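Local coordinates for non-toxic crystal protein (Bacillus thuringiensis, PDB 2D42) that has no known toxic activity, though it closely resembles the beta-pore-forming toxins in structure and belongs to the epsilon toxin/MTX2 family of the aerolysin clan, at residues I179-T184 with T191-R196; C171-N176 with V197-V202. One frame throughout, in Å; residues are numbered along the deposited sequence.

Contacts 1 and 2 lie on one antiparallel beta hairpin, built from strands 150-185 and 189-198, toward one end of a very elongated chain; their centres are about 20 Å apart. Along the sequence, 179-184 and 191-196 are nested inside the loop closed by 171-176 and 197-202. Contact 1 is the continuously paired part near the turn, at the surface, its centre about 42 Å from the centre of the chain. Contact 2 is buried, its centre about 25 Å from that of the chain, where strand 189-198 ends and helix 199-206 begins. The two touch through R196 on N176 and I179 on V197, so the outer, surface part of the hairpin runs on into its buried part beside helix 199-206.

Contact 1 (I179-T184 with T191-R196); sequences IRYYRT and TEIVQR
The hydroxyl of Y181 donates a hydrogen bond to the amide oxygen of Q195, OH to OE1 2.9 Å. OE1 lies in the ring plane, at its edge; ring and amide planes are 57° apart. A tyrosine suits this place because its ring packs inward while its hydroxyl meets a polar partner. I179 CG2 sits 3.2 Å above the plane of the Y181 ring, offset toward the rim. On the same face of the sheet R183 CB packs 3.4 Å from T191 CG2. Three hydrogen-bonded pairs, I179-Q195, Y181-I193 and R183-T191, make this an antiparallel beta hairpin, strand 150-185 returning as strand 189-198. On the other face R180 and E192, opposite charges suited to the surface, form a salt bridge, NH1 to OE1 3.0 Å, their planes 33° apart; R180 NH1 stands over the carboxylate, equally near E192 OE2 (3.0 Å). E192 CG is anti to its backbone N (chi1 -177°), 3.2 Å from Y181 O, and the chain beyond is extended. V194 lies alongside R180, CG2 3.1 Å from R180 NH1 and CG1 over one guanidinium face. Further out, helix 5-19 covers the Y181 face, Y16 meeting its ring, and strand 23-29 hydrogen-bonds to the far edge of 179-184.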
loop_
_atom_site.group_PDB
_atom_site.type_symbol
_atom_site.label_atom_id
_atom_site.label_comp_id
_atom_site.label_asym_id
_atom_site.label_seq_id
_atom_site.Cartn_x
_atom_site.Cartn_y
_atom_site.Cartn_z
ATOM N N ILE A 179 17.487 29.254 -2.516
ATOM C CA ILE A 179 18.733 29.155 -3.254
ATOM C C ILE A 179 19.610 30.375 -2.991
ATOM O O ILE A 179 19.154 31.517 -3.087
ATOM C CB ILE A 179 18.481 29.051 -4.765
ATOM C CG1 ILE A 179 17.591 27.837 -5.064
ATOM C CG2 ILE A 179 19.809 28.926 -5.495
ATOM C CD1 ILE A 179 17.181 27.713 -6.527
ATOM N N ARG A 180 20.870 30.118 -2.656
ATOM C CA ARG A 180 21.825 31.179 -2.378
ATOM C C ARG A 180 22.825 31.344 -3.513
ATOM O O ARG A 180 23.485 30.389 -3.913
ATOM C CB ARG A 180 22.576 30.874 -1.085
ATOM C CG ARG A 180 21.683 30.825 0.123
ATOM C CD ARG A 180 22.476 30.636 1.401
ATOM N NE ARG A 180 21.737 31.198 2.519
ATOM C CZ ARG A 180 21.491 32.496 2.662
ATOM N NH1 ARG A 180 21.938 33.358 1.762
ATOM N NH2 ARG A 180 20.776 32.927 3.690
ATOM N N TYR A 181 22.929 32.564 -4.021
ATOM C CA TYR A 181 23.855 32.890 -5.105
ATOM C C TYR A 181 24.684 34.090 -4.681
ATOM O O TYR A 181 24.314 34.824 -3.762
ATOM C CB TYR A 181 23.107 33.336 -6.355
ATOM C CG TYR A 181 22.024 32.433 -6.860
ATOM C CD1 TYR A 181 22.324 31.324 -7.652
ATOM C CD2 TYR A 181 20.681 32.741 -6.633
ATOM C CE1 TYR A 181 21.313 30.552 -8.217
ATOM C CE2 TYR A 181 19.661 31.974 -7.191
ATOM C CZ TYR A 181 19.988 30.883 -7.985
ATOM O OH TYR A 181 18.985 30.135 -8.558
ATOM N N TYR A 182 25.799 34.310 -5.363
ATOM C CA TYR A 182 26.595 35.484 -5.065
ATOM C C TYR A 182 27.388 35.957 -6.262
ATOM O O TYR A 182 27.701 35.183 -7.180
ATOM C CB TYR A 182 27.536 35.252 -3.882
ATOM C CG TYR A 182 28.562 34.172 -4.078
ATOM C CD1 TYR A 182 28.268 32.847 -3.772
ATOM C CD2 TYR A 182 29.843 34.477 -4.539
ATOM C CE1 TYR A 182 29.224 31.851 -3.912
ATOM C CE2 TYR A 182 30.813 33.482 -4.684
ATOM C CZ TYR A 182 30.492 32.171 -4.366
ATOM O OH TYR A 182 31.435 31.178 -4.489
ATOM N N ARG A 183 27.667 37.256 -6.255
ATOM C CA ARG A 183 28.455 37.900 -7.286
ATOM C C ARG A 183 29.743 38.328 -6.611
ATOM O O ARG A 183 29.719 39.086 -5.640
ATOM C CB ARG A 183 27.766 39.149 -7.821
ATOM C CG ARG A 183 26.769 38.930 -8.928
ATOM C CD ARG A 183 26.262 40.288 -9.381
ATOM N NE ARG A 183 27.332 41.118 -9.936
ATOM C CZ ARG A 183 27.450 42.425 -9.725
ATOM N NH1 ARG A 183 26.566 43.057 -8.962
ATOM N NH2 ARG A 183 28.437 43.109 -10.287
ATOM N N THR A 184 30.858 37.823 -7.117
ATOM C CA THR A 184 32.162 38.160 -6.588
ATOM C C THR A 184 32.475 39.592 -7.012
ATOM O O THR A 184 32.259 39.959 -8.167
ATOM C CB THR A 184 33.220 37.212 -7.159
ATOM O OG1 THR A 184 32.949 35.883 -6.695
ATOM C CG2 THR A 184 34.616 37.630 -6.725
ATOM N N THR A 191 28.444 40.123 -3.188
ATOM C CA THR A 191 27.079 40.478 -2.865
ATOM C C THR A 191 26.335 39.158 -3.046
ATOM O O THR A 191 26.570 38.423 -4.008
ATOM C CB THR A 191 26.547 41.574 -3.806
ATOM O OG1 THR A 191 25.166 41.809 -3.524
ATOM C CG2 THR A 191 26.723 41.168 -5.263
ATOM N N GLU A 192 25.477 38.837 -2.090
ATOM C CA GLU A 192 24.723 37.594 -2.124
ATOM C C GLU A 192 23.276 37.830 -2.552
ATOM O O GLU A 192 22.645 38.818 -2.150
ATOM C CB GLU A 192 24.771 36.942 -0.739
ATOM C CG GLU A 192 24.074 35.595 -0.637
ATOM C CD GLU A 192 24.270 34.944 0.724
ATOM O OE1 GLU A 192 23.947 35.591 1.742
ATOM O OE2 GLU A 192 24.748 33.788 0.776
ATOM N N ILE A 193 22.768 36.932 -3.393
ATOM C CA ILE A 193 21.394 37.007 -3.872
ATOM C C ILE A 193 20.635 35.790 -3.342
ATOM O O ILE A 193 20.899 34.655 -3.759
ATOM C CB ILE A 193 21.305 36.972 -5.417
ATOM C CG1 ILE A 193 22.105 38.121 -6.036
ATOM C CG2 ILE A 193 19.844 37.076 -5.846
ATOM C CD1 ILE A 193 23.603 37.871 -6.116
ATOM N N VAL A 194 19.704 36.018 -2.422
ATOM C CA VAL A 194 18.923 34.918 -1.870
ATOM C C VAL A 194 17.579 34.886 -2.574
ATOM O O VAL A 194 16.847 35.876 -2.588
ATOM C CB VAL A 194 18.688 35.079 -0.363
ATOM C CG1 VAL A 194 17.996 33.844 0.184
ATOM C CG2 VAL A 194 20.006 35.288 0.342
ATOM N N GLN A 195 17.261 33.739 -3.162
ATOM C CA GLN A 195 16.015 33.576 -3.891
ATOM C C GLN A 195 15.138 32.477 -3.286
ATOM O O GLN A 195 15.636 31.410 -2.924
ATOM C CB GLN A 195 16.343 33.250 -5.361
ATOM C CG GLN A 195 15.178 32.729 -6.203
ATOM C CD GLN A 195 15.613 32.190 -7.574
ATOM O OE1 GLN A 195 16.559 31.403 -7.686
ATOM N NE2 GLN A 195 14.905 32.604 -8.619
ATOM N N ARG A 196 13.842 32.751 -3.142
ATOM C CA ARG A 196 12.910 31.730 -2.644
ATOM C C ARG A 196 12.142 31.301 -3.887
ATOM O O ARG A 196 11.496 32.126 -4.527
ATOM C CB ARG A 196 11.910 32.283 -1.623
ATOM C CG ARG A 196 10.807 31.278 -1.272
ATOM C CD ARG A 196 9.686 31.888 -0.427
ATOM N NE ARG A 196 10.133 32.198 0.922
ATOM C CZ ARG A 196 10.190 33.423 1.432
ATOM N NH1 ARG A 196 9.819 34.469 0.705
ATOM N NH2 ARG A 196 10.637 33.602 2.667
#

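Contact 2 (C171-N176 with V197-V202); sequences CVVSGN and VNIIDV
I199 and G175 meet where the hairpin opens into a helix: the amide of I199 donates to the carbonyl of G175, N to O 3.0 Å, in a nearly straight bond of 173°. This is the tight part of the contact. I199 CG2, set between the backbone N and the carbonyl carbon, presses on the S174 backbone, 3.4 Å from S174 C, and also meets V173 CG1 at 4.1 Å. The V173 and I199 side chains cross at about a right angle, and branched aliphatic residues suit this buried side. G175 has backbone angles (phi 111°, psi -178°) with which a CB would run into the carbonyl oxygen of S174, so the residue without a side chain belongs here.

The more polar side is looser. N176 and N198 form an antiparallel non-hydrogen-bonded pair, and N176 ND2 reaches V197 O in a weak bond of 3.3 Å. A water bridges the segments, accepting from G175 N and donating to N198 OD1 at 2.7 Å. N198 stands at the N-cap position, and the same OD1 accepts a capping bond, I200 N to N198 OD1 3.1 Å, the donor lying above the plane of the side-chain carbonyl. Asparagine suits an N-cap because its short side-chain carbonyl can take a backbone NH of the first turn, while its amide remains a donor; here ND2 is hydrogen-bonded to N218.

Strand 150-185 thus runs past the start of helix 199-206, with its backbone bonded on one side to A220 at V173 and on the other to R36 at S174. Helix 5-19 packs on V173 through L5 and on V197 through L9 and Y12, while strand 211-214 meets V173 through F211 and I200 through I213.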
loop_
_atom_site.group_PDB
_atom_site.type_symbol
_atom_site.label_atom_id
_atom_site.label_comp_id
_atom_site.label_asym_id
_atom_site.label_seq_id
_atom_site.Cartn_x
_atom_site.Cartn_y
_atom_site.Cartn_z
ATOM N N CYS A 171 0.559 11.684 -5.598
ATOM C CA CYS A 171 0.715 12.591 -4.470
ATOM C C CYS A 171 0.835 14.014 -4.991
ATOM O O CYS A 171 1.032 14.236 -6.188
ATOM C CB CYS A 171 1.946 12.226 -3.624
ATOM S SG CYS A 171 3.584 12.459 -4.400
ATOM N N VAL A 172 0.678 14.975 -4.091
ATOM C CA VAL A 172 0.792 16.378 -4.448
ATOM C C VAL A 172 2.139 16.880 -3.933
ATOM O O VAL A 172 2.536 16.586 -2.800
ATOM C CB VAL A 172 -0.329 17.217 -3.803
ATOM C CG1 VAL A 172 -0.107 18.696 -4.102
ATOM C CG2 VAL A 172 -1.688 16.757 -4.324
ATOM N N VAL A 173 2.843 17.622 -4.775
ATOM C CA VAL A 173 4.134 18.178 -4.404
ATOM C C VAL A 173 4.013 19.695 -4.438
ATOM O O VAL A 173 3.523 20.261 -5.415
ATOM C CB VAL A 173 5.227 17.706 -5.380
ATOM C CG1 VAL A 173 6.509 18.493 -5.172
ATOM C CG2 VAL A 173 5.476 16.216 -5.170
ATOM N N SER A 174 4.456 20.343 -3.365
ATOM C CA SER A 174 4.377 21.795 -3.267
ATOM C C SER A 174 5.381 22.324 -2.243
ATOM O O SER A 174 6.137 21.557 -1.654
ATOM C CB SER A 174 2.958 22.206 -2.855
ATOM O OG SER A 174 2.612 21.606 -1.616
ATOM N N GLY A 175 5.381 23.638 -2.031
ATOM C CA GLY A 175 6.301 24.220 -1.073
ATOM C C GLY A 175 7.372 25.055 -1.747
ATOM O O GLY A 175 7.393 25.184 -2.974
ATOM N N ASN A 176 8.279 25.600 -0.942
ATOM C CA ASN A 176 9.341 26.464 -1.443
ATOM C C ASN A 176 10.735 25.964 -1.132
ATOM O O ASN A 176 10.962 25.262 -0.144
ATOM C CB ASN A 176 9.220 27.872 -0.838
ATOM C CG ASN A 176 7.942 28.574 -1.224
ATOM O OD1 ASN A 176 7.127 28.909 -0.366
ATOM N ND2 ASN A 176 7.760 28.809 -2.517
ATOM N N VAL A 197 12.224 30.019 -4.232
ATOM C CA VAL A 197 11.546 29.515 -5.419
ATOM C C VAL A 197 10.436 28.535 -5.094
ATOM O O VAL A 197 10.506 27.801 -4.106
ATOM C CB VAL A 197 12.526 28.798 -6.368
ATOM C CG1 VAL A 197 13.625 29.755 -6.801
ATOM C CG2 VAL A 197 13.123 27.572 -5.674
ATOM N N ASN A 198 9.413 28.527 -5.939
ATOM C CA ASN A 198 8.298 27.618 -5.765
ATOM C C ASN A 198 8.770 26.310 -6.402
ATOM O O ASN A 198 9.330 26.318 -7.504
ATOM C CB ASN A 198 7.074 28.153 -6.503
ATOM C CG ASN A 198 5.800 27.424 -6.129
ATOM O OD1 ASN A 198 5.786 26.200 -5.970
ATOM N ND2 ASN A 198 4.714 28.174 -6.003
ATOM N N ILE A 199 8.561 25.190 -5.717
ATOM C CA ILE A 199 8.993 23.906 -6.258
ATOM C C ILE A 199 8.342 23.597 -7.610
ATOM O O ILE A 199 8.913 22.872 -8.420
ATOM C CB ILE A 199 8.710 22.748 -5.265
ATOM C CG1 ILE A 199 9.431 21.475 -5.730
ATOM C CG2 ILE A 199 7.201 22.487 -5.165
ATOM C CD1 ILE A 199 10.956 21.608 -5.789
ATOM N N ILE A 200 7.159 24.151 -7.870
ATOM C CA ILE A 200 6.500 23.883 -9.149
ATOM C C ILE A 200 7.253 24.530 -10.308
ATOM O O ILE A 200 7.258 24.010 -11.427
ATOM C CB ILE A 200 5.028 24.374 -9.163
ATOM C CG1 ILE A 200 4.971 25.902 -9.138
ATOM C CG2 ILE A 200 4.271 23.780 -7.971
ATOM C CD1 ILE A 200 3.562 26.458 -9.267
ATOM N N ASP A 201 7.900 25.664 -10.044
ATOM C CA ASP A 201 8.652 26.349 -11.085
ATOM C C ASP A 201 9.948 25.604 -11.360
ATOM O O ASP A 201 10.455 25.611 -12.485
ATOM C CB ASP A 201 8.946 27.791 -10.675
ATOM C CG ASP A 201 7.683 28.619 -10.510
ATOM O OD1 ASP A 201 6.831 28.603 -11.424
ATOM O OD2 ASP A 201 7.544 29.292 -9.467
ATOM N N VAL A 202 10.480 24.955 -10.330
ATOM C CA VAL A 202 11.711 24.178 -10.463
ATOM C C VAL A 202 11.453 22.966 -11.364
ATOM O O VAL A 202 12.213 22.695 -12.297
ATOM C CB VAL A 202 12.204 23.674 -9.086
ATOM C CG1 VAL A 202 13.340 22.679 -9.262
ATOM C CG2 VAL A 202 12.663 24.848 -8.243
HETATM O O HOH W 1 4.024 25.082 -4.247
#